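Local coordinates for aldo-keto Reductase, OXIDOREDUCTASE (Salmonella typhimurium, PDB 5T79), which binds NADPH and probably acts as an aldo-keto reductase that reduces 3-hydroxybutanal to 1,3-butanediol, at residues A[28-33]-A[47-52]; A[197-202]-A[227-232]; A[281-286]-A[314-319]. One frame throughout, in Å; residues are numbered along the deposited sequence.

Contact 1. Residues A[28-33]-A[47-52]. With NDP (NADPH dihydro-nicotinamide-adenine-dinucleotide phosphate), chain E.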
loop_
_atom_site.group_PDB
_atom_site.type_symbol
_atom_site.label_atom_id
_atom_site.label_comp_id
_atom_site.label_asym_id
_atom_site.label_seq_id
_atom_site.Cartn_x
_atom_site.Cartn_y
_atom_site.Cartn_z
ATOM N N ILE A 28 5.815 -2.900 -7.526
ATOM C CA ILE A 28 5.462 -1.518 -7.199
ATOM C C ILE A 28 3.925 -1.356 -7.290
ATOM O O ILE A 28 3.364 -1.598 -8.356
ATOM C CB ILE A 28 6.162 -0.487 -8.137
ATOM C CG1 ILE A 28 7.731 -0.694 -8.213
ATOM C CG2 ILE A 28 5.767 0.953 -7.743
ATOM C CD1 ILE A 28 8.534 -0.048 -7.155
ATOM N N SER A 29 3.258 -0.950 -6.189
ATOM C CA SER A 29 1.814 -0.646 -6.196
ATOM C C SER A 29 1.647 0.875 -5.995
ATOM O O SER A 29 2.541 1.514 -5.450
ATOM C CB SER A 29 1.086 -1.427 -5.093
ATOM O OG SER A 29 1.199 -2.831 -5.307
ATOM N N LEU A 30 0.507 1.441 -6.398
ATOM C CA LEU A 30 0.259 2.873 -6.228
ATOM C C LEU A 30 -0.844 3.116 -5.211
ATOM O O LEU A 30 -1.929 2.576 -5.359
ATOM C CB LEU A 30 -0.118 3.536 -7.582
ATOM C CG LEU A 30 -0.423 5.060 -7.536
ATOM C CD1 LEU A 30 0.833 5.883 -7.161
ATOM C CD2 LEU A 30 -1.053 5.544 -8.848
ATOM N N GLY A 31 -0.554 3.964 -4.224
ATOM C CA GLY A 31 -1.503 4.376 -3.197
ATOM C C GLY A 31 -2.161 5.698 -3.532
ATOM O O GLY A 31 -1.546 6.553 -4.176
ATOM N N LEU A 32 -3.425 5.880 -3.100
ATOM C CA LEU A 32 -4.203 7.090 -3.416
ATOM C C LEU A 32 -4.410 7.984 -2.168
ATOM O O LEU A 32 -5.293 8.856 -2.163
ATOM C CB LEU A 32 -5.551 6.674 -4.075
ATOM C CG LEU A 32 -5.464 6.318 -5.601
ATOM C CD1 LEU A 32 -4.775 4.972 -5.837
ATOM C CD2 LEU A 32 -6.847 6.275 -6.244
ATOM N N TRP A 33 -3.544 7.815 -1.145
ATOM C CA TRP A 33 -3.585 8.581 0.122
ATOM C C TRP A 33 -3.493 10.062 -0.144
ATOM O O TRP A 33 -4.299 10.808 0.396
ATOM C CB TRP A 33 -2.471 8.131 1.075
ATOM C CG TRP A 33 -2.446 8.787 2.432
ATOM C CD1 TRP A 33 -3.513 9.135 3.204
ATOM C CD2 TRP A 33 -1.277 9.034 3.230
ATOM N NE1 TRP A 33 -3.080 9.654 4.404
ATOM C CE2 TRP A 33 -1.712 9.608 4.444
ATOM C CE3 TRP A 33 0.101 8.882 3.008
ATOM C CZ2 TRP A 33 -0.816 10.031 5.438
ATOM C CZ3 TRP A 33 0.990 9.275 4.005
ATOM C CH2 TRP A 33 0.531 9.855 5.195
ATOM N N ALA A 47 -3.631 11.258 -15.105
ATOM C CA ALA A 47 -2.304 11.020 -15.691
ATOM C C ALA A 47 -1.504 10.019 -14.835
ATOM O O ALA A 47 -0.822 9.157 -15.390
ATOM C CB ALA A 47 -1.536 12.339 -15.815
ATOM N N LEU A 48 -1.598 10.122 -13.499
ATOM C CA LEU A 48 -0.900 9.190 -12.567
ATOM C C LEU A 48 -1.428 7.759 -12.721
ATOM O O LEU A 48 -0.650 6.823 -12.892
ATOM C CB LEU A 48 -1.084 9.648 -11.089
ATOM C CG LEU A 48 -0.370 10.944 -10.703
ATOM C CD1 LEU A 48 -0.853 11.474 -9.350
ATOM C CD2 LEU A 48 1.143 10.769 -10.733
ATOM N N LEU A 49 -2.747 7.586 -12.679
ATOM C CA LEU A 49 -3.330 6.256 -12.859
ATOM C C LEU A 49 -2.982 5.659 -14.239
ATOM O O LEU A 49 -2.642 4.489 -14.319
ATOM C CB LEU A 49 -4.856 6.285 -12.668
ATOM C CG LEU A 49 -5.343 6.625 -11.258
ATOM C CD1 LEU A 49 -6.863 6.712 -11.221
ATOM C CD2 LEU A 49 -4.823 5.622 -10.237
ATOM N N GLN A 50 -3.062 6.455 -15.313
ATOM C CA GLN A 50 -2.760 5.944 -16.653
ATOM C C GLN A 50 -1.277 5.585 -16.773
ATOM O O GLN A 50 -0.952 4.552 -17.365
ATOM C CB GLN A 50 -3.158 6.977 -17.729
ATOM C CG GLN A 50 -4.686 7.105 -17.868
ATOM C CD GLN A 50 -5.070 8.080 -18.958
ATOM O OE1 GLN A 50 -4.243 8.489 -19.751
ATOM N NE2 GLN A 50 -6.344 8.421 -19.067
ATOM N N ARG A 51 -0.375 6.428 -16.222
ATOM C CA ARG A 51 1.066 6.113 -16.325
ATOM C C ARG A 51 1.392 4.834 -15.531
ATOM O O ARG A 51 2.151 3.974 -16.017
ATOM C CB ARG A 51 1.941 7.281 -15.846
ATOM C CG ARG A 51 3.461 7.092 -16.162
ATOM C CD ARG A 51 3.698 7.033 -17.674
ATOM N NE ARG A 51 5.111 6.902 -18.024
ATOM C CZ ARG A 51 5.611 5.977 -18.841
ATOM N NH1 ARG A 51 4.818 5.058 -19.383
ATOM N NH2 ARG A 51 6.906 5.963 -19.121
ATOM N N ALA A 52 0.777 4.689 -14.339
ATOM C CA ALA A 52 0.989 3.513 -13.492
ATOM C C ALA A 52 0.595 2.226 -14.239
ATOM O O ALA A 52 1.419 1.314 -14.340
ATOM C CB ALA A 52 0.198 3.639 -12.195
HETATM P PA NDP E . 5.842 7.337 -0.041
HETATM O O1A NDP E . 6.182 6.533 -1.260
HETATM O O2A NDP E . 6.430 7.139 1.283
HETATM O O5B NDP E . 6.015 8.914 -0.312
HETATM C C5B NDP E . 5.161 9.435 -1.350
HETATM C C4B NDP E . 5.372 10.913 -1.536
HETATM O O4B NDP E . 6.789 11.193 -1.601
HETATM C C3B NDP E . 4.762 11.458 -2.826
HETATM O O3B NDP E . 3.450 11.959 -2.582
HETATM C C2B NDP E . 5.750 12.534 -3.258
HETATM O O2B NDP E . 5.446 13.802 -2.637
HETATM C C1B NDP E . 7.082 12.015 -2.713
HETATM N N9A NDP E . 7.869 11.237 -3.664
HETATM C C8A NDP E . 7.631 9.963 -4.110
HETATM N N7A NDP E . 8.523 9.519 -4.962
HETATM C C5A NDP E . 9.408 10.579 -5.094
HETATM C C6A NDP E . 10.545 10.772 -5.904
HETATM N N6A NDP E . 11.088 9.817 -6.666
HETATM N N1A NDP E . 11.147 11.982 -5.858
HETATM C C2A NDP E . 10.674 12.909 -5.018
HETATM N N3A NDP E . 9.628 12.832 -4.190
HETATM C C4A NDP E . 9.021 11.641 -4.292
HETATM O O3 NDP E . 4.301 6.967 0.033
HETATM P PN NDP E . 3.270 7.442 1.159
HETATM O O1N NDP E . 2.599 8.550 0.433
HETATM O O2N NDP E . 3.922 7.704 2.509
HETATM O O5D NDP E . 2.242 6.237 1.521
HETATM C C5D NDP E . 2.224 5.108 0.604
HETATM C C4D NDP E . 0.821 4.571 0.438
HETATM O O4D NDP E . 0.505 3.735 1.567
HETATM C C3D NDP E . -0.301 5.591 0.373
HETATM O O3D NDP E . -0.413 6.132 -0.934
HETATM C C2D NDP E . -1.511 4.790 0.874
HETATM O O2D NDP E . -2.279 4.074 -0.091
HETATM C C1D NDP E . -0.867 3.841 1.888
HETATM N N1N NDP E . -0.934 4.329 3.281
HETATM C C2N NDP E . -1.593 3.510 4.197
HETATM C C3N NDP E . -1.722 3.831 5.496
HETATM C C7N NDP E . -2.184 2.777 6.465
HETATM O O7N NDP E . -2.342 3.159 7.635
HETATM N N7N NDP E . -2.452 1.529 6.078
HETATM C C4N NDP E . -1.359 5.217 5.959
HETATM C C5N NDP E . -0.443 5.902 5.002
HETATM C C6N NDP E . -0.277 5.498 3.758
HETATM P P2B NDP E . 5.395 15.277 -3.318
HETATM O O1X NDP E . 4.082 15.966 -3.304
HETATM O O2X NDP E . 6.460 16.000 -2.505
HETATM O O3X NDP E . 5.961 15.068 -4.718
#

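Contact 2. Residues A[197-202]-A[227-232]. With NDP (NADPH dihydro-nicotinamide-adenine-dinucleotide phosphate), chain E.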
loop_
_atom_site.group_PDB
_atom_site.type_symbol
_atom_site.label_atom_id
_atom_site.label_comp_id
_atom_site.label_asym_id
_atom_site.label_seq_id
_atom_site.Cartn_x
_atom_site.Cartn_y
_atom_site.Cartn_z
ATOM N N SER A 197 10.077 0.987 6.052
ATOM C CA SER A 197 11.095 1.743 5.293
ATOM C C SER A 197 12.415 1.664 6.012
ATOM O O SER A 197 12.465 1.121 7.110
ATOM C CB SER A 197 10.687 3.213 5.149
ATOM O OG SER A 197 10.867 3.913 6.377
ATOM N N LEU A 198 13.471 2.271 5.446
ATOM C CA LEU A 198 14.776 2.350 6.126
ATOM C C LEU A 198 14.658 3.004 7.518
ATOM O O LEU A 198 15.414 2.655 8.431
ATOM C CB LEU A 198 15.765 3.156 5.278
ATOM C CG LEU A 198 16.341 2.431 4.061
ATOM C CD1 LEU A 198 16.780 3.422 2.987
ATOM C CD2 LEU A 198 17.559 1.605 4.460
ATOM N N PHE A 199 13.706 3.933 7.672
ATOM C CA PHE A 199 13.504 4.680 8.910
ATOM C C PHE A 199 12.429 4.061 9.824
ATOM O O PHE A 199 12.167 4.587 10.909
ATOM C CB PHE A 199 13.131 6.141 8.576
ATOM C CG PHE A 199 14.267 6.979 8.021
ATOM C CD1 PHE A 199 15.596 6.626 8.250
ATOM C CD2 PHE A 199 14.007 8.160 7.333
ATOM C CE1 PHE A 199 16.643 7.414 7.761
ATOM C CE2 PHE A 199 15.049 8.956 6.858
ATOM C CZ PHE A 199 16.365 8.585 7.089
ATOM N N GLU A 200 11.825 2.952 9.412
ATOM C CA GLU A 200 10.804 2.309 10.247
ATOM C C GLU A 200 10.898 0.818 10.062
ATOM O O GLU A 200 10.272 0.270 9.158
ATOM C CB GLU A 200 9.387 2.847 9.925
ATOM C CG GLU A 200 8.323 2.306 10.874
ATOM C CD GLU A 200 8.721 2.399 12.338
ATOM O OE1 GLU A 200 8.747 3.541 12.856
ATOM O OE2 GLU A 200 9.141 1.364 12.918
ATOM N N ARG A 201 11.675 0.151 10.932
ATOM C CA ARG A 201 11.977 -1.270 10.740
ATOM C C ARG A 201 11.295 -2.227 11.747
ATOM O O ARG A 201 11.757 -3.361 11.899
ATOM C CB ARG A 201 13.520 -1.445 10.811
ATOM C CG ARG A 201 14.246 -0.650 9.722
ATOM C CD ARG A 201 15.754 -0.761 9.839
ATOM N NE ARG A 201 16.224 -2.110 9.511
ATOM C CZ ARG A 201 17.495 -2.434 9.338
ATOM N NH1 ARG A 201 18.446 -1.513 9.465
ATOM N NH2 ARG A 201 17.832 -3.680 9.026
ATOM N N TRP A 202 10.176 -1.823 12.362
ATOM C CA TRP A 202 9.483 -2.647 13.359
ATOM C C TRP A 202 9.069 -4.043 12.842
ATOM O O TRP A 202 9.093 -4.987 13.626
ATOM C CB TRP A 202 8.254 -1.923 13.948
ATOM C CG TRP A 202 7.049 -1.878 13.047
ATOM C CD1 TRP A 202 6.741 -0.904 12.139
ATOM C CD2 TRP A 202 5.957 -2.810 13.026
ATOM N NE1 TRP A 202 5.545 -1.186 11.531
ATOM C CE2 TRP A 202 5.046 -2.359 12.044
ATOM C CE3 TRP A 202 5.680 -4.012 13.710
ATOM C CZ2 TRP A 202 3.868 -3.054 11.739
ATOM C CZ3 TRP A 202 4.530 -4.715 13.385
ATOM C CH2 TRP A 202 3.633 -4.234 12.413
ATOM N N GLY A 227 8.264 10.649 1.968
ATOM C CA GLY A 227 9.038 11.522 1.100
ATOM C C GLY A 227 10.383 11.948 1.664
ATOM O O GLY A 227 11.145 12.611 0.959
ATOM N N GLN A 228 10.708 11.581 2.931
ATOM C CA GLN A 228 12.027 11.924 3.509
ATOM C C GLN A 228 13.166 11.236 2.751
ATOM O O GLN A 228 14.224 11.835 2.512
ATOM C CB GLN A 228 12.108 11.517 4.985
ATOM C CG GLN A 228 11.320 12.448 5.912
ATOM C CD GLN A 228 11.366 12.018 7.360
ATOM O OE1 GLN A 228 11.898 10.959 7.718
ATOM N NE2 GLN A 228 10.806 12.844 8.235
ATOM N N LEU A 229 12.927 9.986 2.333
ATOM C CA LEU A 229 13.931 9.173 1.641
ATOM C C LEU A 229 13.919 9.457 0.130
ATOM O O LEU A 229 13.761 8.550 -0.692
ATOM C CB LEU A 229 13.696 7.676 1.960
ATOM C CG LEU A 229 14.005 7.257 3.415
ATOM C CD1 LEU A 229 13.306 5.962 3.770
ATOM C CD2 LEU A 229 15.513 7.125 3.651
ATOM N N THR A 230 14.050 10.749 -0.224
ATOM C CA THR A 230 14.056 11.251 -1.605
ATOM C C THR A 230 15.026 12.430 -1.711
ATOM O O THR A 230 15.787 12.695 -0.768
ATOM C CB THR A 230 12.631 11.690 -2.067
ATOM O OG1 THR A 230 12.270 12.910 -1.413
ATOM C CG2 THR A 230 11.554 10.631 -1.837
ATOM N N ASP A 231 14.934 13.165 -2.840
ATOM C CA ASP A 231 15.668 14.389 -3.174
ATOM C C ASP A 231 15.100 15.609 -2.476
ATOM O O ASP A 231 15.811 16.603 -2.342
ATOM C CB ASP A 231 15.581 14.645 -4.697
ATOM C CG ASP A 231 16.709 14.074 -5.520
ATOM O OD1 ASP A 231 17.730 13.671 -4.927
ATOM O OD2 ASP A 231 16.586 14.059 -6.765
ATOM N N ARG A 232 13.803 15.551 -2.086
ATOM C CA ARG A 232 13.009 16.646 -1.511
ATOM C C ARG A 232 13.791 17.582 -0.567
ATOM O O ARG A 232 13.794 18.790 -0.810
ATOM C CB ARG A 232 11.761 16.108 -0.785
ATOM C CG ARG A 232 10.712 17.189 -0.496
ATOM C CD ARG A 232 9.640 16.723 0.464
ATOM N NE ARG A 232 8.609 15.925 -0.200
ATOM C CZ ARG A 232 7.836 15.034 0.415
ATOM N NH1 ARG A 232 7.979 14.803 1.715
ATOM N NH2 ARG A 232 6.920 14.360 -0.268
HETATM P PA NDP E . 5.842 7.337 -0.041
HETATM O O1A NDP E . 6.182 6.533 -1.260
HETATM O O2A NDP E . 6.430 7.139 1.283
HETATM O O5B NDP E . 6.015 8.914 -0.312
HETATM C C5B NDP E . 5.161 9.435 -1.350
HETATM C C4B NDP E . 5.372 10.913 -1.536
HETATM O O4B NDP E . 6.789 11.193 -1.601
HETATM C C3B NDP E . 4.762 11.458 -2.826
HETATM O O3B NDP E . 3.450 11.959 -2.582
HETATM C C2B NDP E . 5.750 12.534 -3.258
HETATM O O2B NDP E . 5.446 13.802 -2.637
HETATM C C1B NDP E . 7.082 12.015 -2.713
HETATM N N9A NDP E . 7.869 11.237 -3.664
HETATM C C8A NDP E . 7.631 9.963 -4.110
HETATM N N7A NDP E . 8.523 9.519 -4.962
HETATM C C5A NDP E . 9.408 10.579 -5.094
HETATM C C6A NDP E . 10.545 10.772 -5.904
HETATM N N6A NDP E . 11.088 9.817 -6.666
HETATM N N1A NDP E . 11.147 11.982 -5.858
HETATM C C2A NDP E . 10.674 12.909 -5.018
HETATM N N3A NDP E . 9.628 12.832 -4.190
HETATM C C4A NDP E . 9.021 11.641 -4.292
HETATM O O3 NDP E . 4.301 6.967 0.033
HETATM P PN NDP E . 3.270 7.442 1.159
HETATM O O1N NDP E . 2.599 8.550 0.433
HETATM O O2N NDP E . 3.922 7.704 2.509
HETATM O O5D NDP E . 2.242 6.237 1.521
HETATM C C5D NDP E . 2.224 5.108 0.604
HETATM C C4D NDP E . 0.821 4.571 0.438
HETATM O O4D NDP E . 0.505 3.735 1.567
HETATM C C3D NDP E . -0.301 5.591 0.373
HETATM O O3D NDP E . -0.413 6.132 -0.934
HETATM C C2D NDP E . -1.511 4.790 0.874
HETATM O O2D NDP E . -2.279 4.074 -0.091
HETATM C C1D NDP E . -0.867 3.841 1.888
HETATM N N1N NDP E . -0.934 4.329 3.281
HETATM C C2N NDP E . -1.593 3.510 4.197
HETATM C C3N NDP E . -1.722 3.831 5.496
HETATM C C7N NDP E . -2.184 2.777 6.465
HETATM O O7N NDP E . -2.342 3.159 7.635
HETATM N N7N NDP E . -2.452 1.529 6.078
HETATM C C4N NDP E . -1.359 5.217 5.959
HETATM C C5N NDP E . -0.443 5.902 5.002
HETATM C C6N NDP E . -0.277 5.498 3.758
HETATM P P2B NDP E . 5.395 15.277 -3.318
HETATM O O1X NDP E . 4.082 15.966 -3.304
HETATM O O2X NDP E . 6.460 16.000 -2.505
HETATM O O3X NDP E . 5.961 15.068 -4.718
#

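Contact 3. Residues A[281-286]-A[314-319]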
loop_
_atom_site.group_PDB
_atom_site.type_symbol
_atom_site.label_atom_id
_atom_site.label_comp_id
_atom_site.label_asym_id
_atom_site.label_seq_id
_atom_site.Cartn_x
_atom_site.Cartn_y
_atom_site.Cartn_z
ATOM N N ALA A 281 15.857 3.230 -1.696
ATOM C CA ALA A 281 14.996 3.040 -0.534
ATOM C C ALA A 281 13.891 2.010 -0.825
ATOM O O ALA A 281 13.616 1.161 0.028
ATOM C CB ALA A 281 14.406 4.374 -0.084
ATOM N N LEU A 282 13.307 2.039 -2.042
ATOM C CA LEU A 282 12.276 1.062 -2.451
ATOM C C LEU A 282 12.879 -0.327 -2.613
ATOM O O LEU A 282 12.314 -1.320 -2.150
ATOM C CB LEU A 282 11.597 1.484 -3.779
ATOM C CG LEU A 282 10.895 2.831 -3.804
ATOM C CD1 LEU A 282 10.268 3.073 -5.169
ATOM C CD2 LEU A 282 9.804 2.922 -2.700
ATOM N N ALA A 283 14.039 -0.394 -3.282
ATOM C CA ALA A 283 14.779 -1.635 -3.501
ATOM C C ALA A 283 15.100 -2.306 -2.167
ATOM O O ALA A 283 14.977 -3.524 -2.043
ATOM C CB ALA A 283 16.076 -1.310 -4.231
ATOM N N TRP A 284 15.503 -1.500 -1.160
ATOM C CA TRP A 284 15.893 -2.004 0.152
ATOM C C TRP A 284 14.735 -2.746 0.825
ATOM O O TRP A 284 14.977 -3.760 1.458
ATOM C CB TRP A 284 16.412 -0.867 1.043
ATOM C CG TRP A 284 16.896 -1.313 2.397
ATOM C CD1 TRP A 284 18.165 -1.686 2.735
ATOM C CD2 TRP A 284 16.120 -1.399 3.597
ATOM N NE1 TRP A 284 18.227 -1.997 4.075
ATOM C CE2 TRP A 284 16.988 -1.817 4.631
ATOM C CE3 TRP A 284 14.773 -1.130 3.912
ATOM C CZ2 TRP A 284 16.553 -1.983 5.953
ATOM C CZ3 TRP A 284 14.340 -1.318 5.214
ATOM C CH2 TRP A 284 15.214 -1.765 6.211
ATOM N N VAL A 285 13.497 -2.274 0.674
ATOM C CA VAL A 285 12.337 -2.926 1.296
ATOM C C VAL A 285 12.178 -4.389 0.791
ATOM O O VAL A 285 11.795 -5.259 1.581
ATOM C CB VAL A 285 11.041 -2.101 1.092
ATOM C CG1 VAL A 285 9.801 -2.903 1.481
ATOM C CG2 VAL A 285 11.101 -0.782 1.872
ATOM N N LEU A 286 12.501 -4.662 -0.486
ATOM C CA LEU A 286 12.355 -6.022 -1.060
ATOM C C LEU A 286 13.659 -6.862 -1.030
ATOM O O LEU A 286 13.687 -7.951 -1.605
ATOM C CB LEU A 286 11.888 -5.928 -2.526
ATOM C CG LEU A 286 10.611 -5.114 -2.839
ATOM C CD1 LEU A 286 10.370 -5.077 -4.338
ATOM C CD2 LEU A 286 9.386 -5.713 -2.169
ATOM N N ARG A 314 18.260 -3.498 -7.781
ATOM C CA ARG A 314 17.741 -3.692 -6.420
ATOM C C ARG A 314 18.460 -4.794 -5.611
ATOM O O ARG A 314 17.923 -5.285 -4.614
ATOM C CB ARG A 314 16.225 -3.939 -6.451
ATOM C CG ARG A 314 15.747 -5.200 -7.158
ATOM C CD ARG A 314 14.247 -5.293 -6.975
ATOM N NE ARG A 314 13.740 -6.561 -7.489
ATOM C CZ ARG A 314 13.550 -7.640 -6.743
ATOM N NH1 ARG A 314 13.790 -7.606 -5.437
ATOM N NH2 ARG A 314 13.116 -8.764 -7.295
ATOM N N ARG A 315 19.703 -5.115 -5.988
ATOM C CA ARG A 315 20.487 -6.097 -5.244
ATOM C C ARG A 315 21.393 -5.383 -4.266
ATOM O O ARG A 315 21.965 -4.340 -4.604
ATOM C CB ARG A 315 21.315 -6.992 -6.184
ATOM C CG ARG A 315 20.487 -8.034 -6.920
ATOM C CD ARG A 315 21.350 -8.879 -7.848
ATOM N NE ARG A 315 20.549 -9.640 -8.811
ATOM C CZ ARG A 315 20.102 -10.877 -8.614
ATOM N NH1 ARG A 315 20.368 -11.515 -7.480
ATOM N NH2 ARG A 315 19.383 -11.486 -9.548
ATOM N N PHE A 316 21.531 -5.950 -3.060
ATOM C CA PHE A 316 22.402 -5.431 -2.004
ATOM C C PHE A 316 23.330 -6.518 -1.499
ATOM O O PHE A 316 22.880 -7.649 -1.282
ATOM C CB PHE A 316 21.572 -4.895 -0.832
ATOM C CG PHE A 316 20.736 -3.693 -1.184
ATOM C CD1 PHE A 316 19.468 -3.844 -1.727
ATOM C CD2 PHE A 316 21.204 -2.407 -0.943
ATOM C CE1 PHE A 316 18.697 -2.734 -2.053
ATOM C CE2 PHE A 316 20.417 -1.294 -1.259
ATOM C CZ PHE A 316 19.168 -1.468 -1.798
ATOM N N SER A 317 24.605 -6.184 -1.294
ATOM C CA SER A 317 25.584 -7.125 -0.752
ATOM C C SER A 317 25.559 -7.066 0.774
ATOM O O SER A 317 24.944 -6.154 1.345
ATOM C CB SER A 317 26.984 -6.792 -1.269
ATOM O OG SER A 317 27.351 -5.487 -0.845
ATOM N N ALA A 318 26.255 -8.018 1.435
ATOM C CA ALA A 318 26.388 -8.045 2.893
ATOM C C ALA A 318 26.997 -6.717 3.369
ATOM O O ALA A 318 26.445 -6.079 4.271
ATOM C CB ALA A 318 27.259 -9.224 3.322
ATOM N N ALA A 319 28.078 -6.265 2.676
ATOM C CA ALA A 319 28.802 -5.016 2.938
ATOM C C ALA A 319 27.876 -3.792 2.824
ATOM O O ALA A 319 27.885 -2.944 3.715
ATOM C CB ALA A 319 29.982 -4.881 1.978
HETATM O O HOH W 1 15.494 -5.707 -3.562
HETATM O O HOH W 2 13.466 -10.044 -3.904
#

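Contact 1. Residues A[28-33]-A[47-52]
Leu30 reaches from its strand toward helix 42-54 and meets Leu49 with their side chains crossing at about a right angle, methyl against methyl: CD2 of Leu30 lies 4.0 Å from CD2 of Leu49. The same Leu30 methyl also touches Ala52, CD2 to CB 4.0 Å, so one branch of one leucine serves two helix residues a turn apart. With CG anti to its backbone N (chi1 179°), Leu30 has its branch point closer to the Leu49 methyl than CB is, and CD2 continues from there to the helix. Leu32, just past the strand, adds a looser methyl contact, its CD1 4.4 Å from CD2 of Leu49. All of these residues are buried, and the grip across the pair is apolar; Leu48 O, which lies near the Leu30 methyl, is already taken by Ala52 N within the helix. Phe60 of the next strand touches Leu30, Leu49 and Ala52, while Phe77 of helix 72-85 meets Leu32 and Leu49.

On the cofactor side, Gly31 has no side chain to hold off the nicotinamide ribose, and its CA comes within 3.1 Å of NDP O3D. Trp33 puts CB 3.4 Å from NDP C3D and lays one indole face against the dihydronicotinamide, with C5N 3.6 Å above the indole plane and displaced toward the rim. The phosphorus PN sits at the indole edge, in its plane.

Strand 28-31 and helix 47-52 run nearly antiparallel, at 166°, with axes 10.1 Å apart at closest approach. This is the strand-to-helix packing of a beta-alpha-beta crossover (strand 24-31, helix 42-54, strand 59-61) in a TIM barrel; strand 24-31 runs out into Gly31, Leu32 and Trp33, which line the NADPH pocket.

Contact 2. Residues A[197-202]-A[227-232]
The Phe199 ring has Leu229 over one face: CD2 stands 4.0 Å from the ring centroid and 21° off its normal, a CH-pi contact displaced toward the CE2 and CZ rim. Gln228 approaches the same ring obliquely, OE1 3.5 Å from Phe199 CD2, with the amide and ring planes 70° apart. Lys259 adds a cation-pi contact to this ring, and Gln254 O accepts the hydrogen bond from NE2 of the Gln228 amide.

The other flat group, the Arg232 guanidinium, has Gly227 O over one face and the cofactor at its edge. NH2 donates to both NDP O2X and NDP O2B, 2.8 Å each; both bonds are bent, the one to O2B more so, at 132°. NE adds a weak bond to O2X. The 2'-phosphate and its ester oxygen are thus held from one edge.

Leu229 divides its two methyls. CD2 goes to Phe199 and to Leu198 CD1, while CD1 lies 4.0 Å from Ser197 CB and close to Leu198 CB. Its backbone is the centre of an inverse gamma turn. Thr230 OG1 donates to Gly227 O, 2.6 Å away, and accepts from Arg232 N in an ST turn. Its CG2 meanwhile rests 3.7 Å from NDP C4A of the adenine. Ser197 OG likewise accepts from Phe199 N, an ST turn inside the type I beta turn 197-200.

Both segments are loops that follow barrel strands, 191-193 and 217-220, on the rim where a TIM barrel carries its active site; the second contributes Gly227, Thr230 and Arg232 to the NADPH pocket, on the adenine and 2'-phosphate side.

Contact 3. Residues A[281-286]-A[314-319]
Ala283 and Arg314 make the tightest apolar touch, CB to CB at 3.4 Å. Phe316 joins in with its rim: CE1 lies 3.7 Å from Ala283 CB, and CZ lies 4.0 Å from Trp284 CB. The ring comes nearer still to the helix backbone, with CE1 of Phe316 3.5 Å from Trp284 N and Ala283 C at the ring edge, near its plane.

The aromatic pair is T-shaped. Trp284 turns the edge of its indole to the face of Phe316, the five-membered ring 5.7 Å from the phenyl ring between centroids and the planes at 86°. Arg273 adds a cation-pi contact to Phe316. These groups join helix 277-285 of the barrel to the connection leading into helix 318-329, a C-terminal helix added to the (beta/alpha)8 barrel, one of the two extra helices of the aldo-keto reductase fold. Ser317 is the N-cap of that helix.

Polar links run through water. One water donates to Ala283 O and to Arg314 O, 2.7 Å each, and accepts from Arg314 NH1; a second bridges Leu286 O and the same NH1. Leu286 O and the second water both lie at the guanidinium edge, in its plane. NH2 of Arg314 forms a salt bridge with Glu14.

Contacts 1 and 2 meet NADPH at separate places, their centres 19 Å apart and their nearest atoms about 8 Å: contact 1 lines the nicotinamide and its ribose, contact 2 the adenine and the 2'-phosphate. Contact 3 lies farther out, the side chain of Trp284 about 12 Å from NADPH, but it backs contact 2, whose centre is 14 Å away. Leu198 CD2 packs 3.4 Å from Trp284 CD2, and Leu229 CB lies 3.9 Å from Ala281 CB, so helix 277-285 packs against both loops of contact 2, of which 227-232 reaches the cofactor. Contact 3 also touches contact 1 where strand 24-31 meets helix 277-285, Ile28 CD1 to Leu282 CD1 at 4.1 Å.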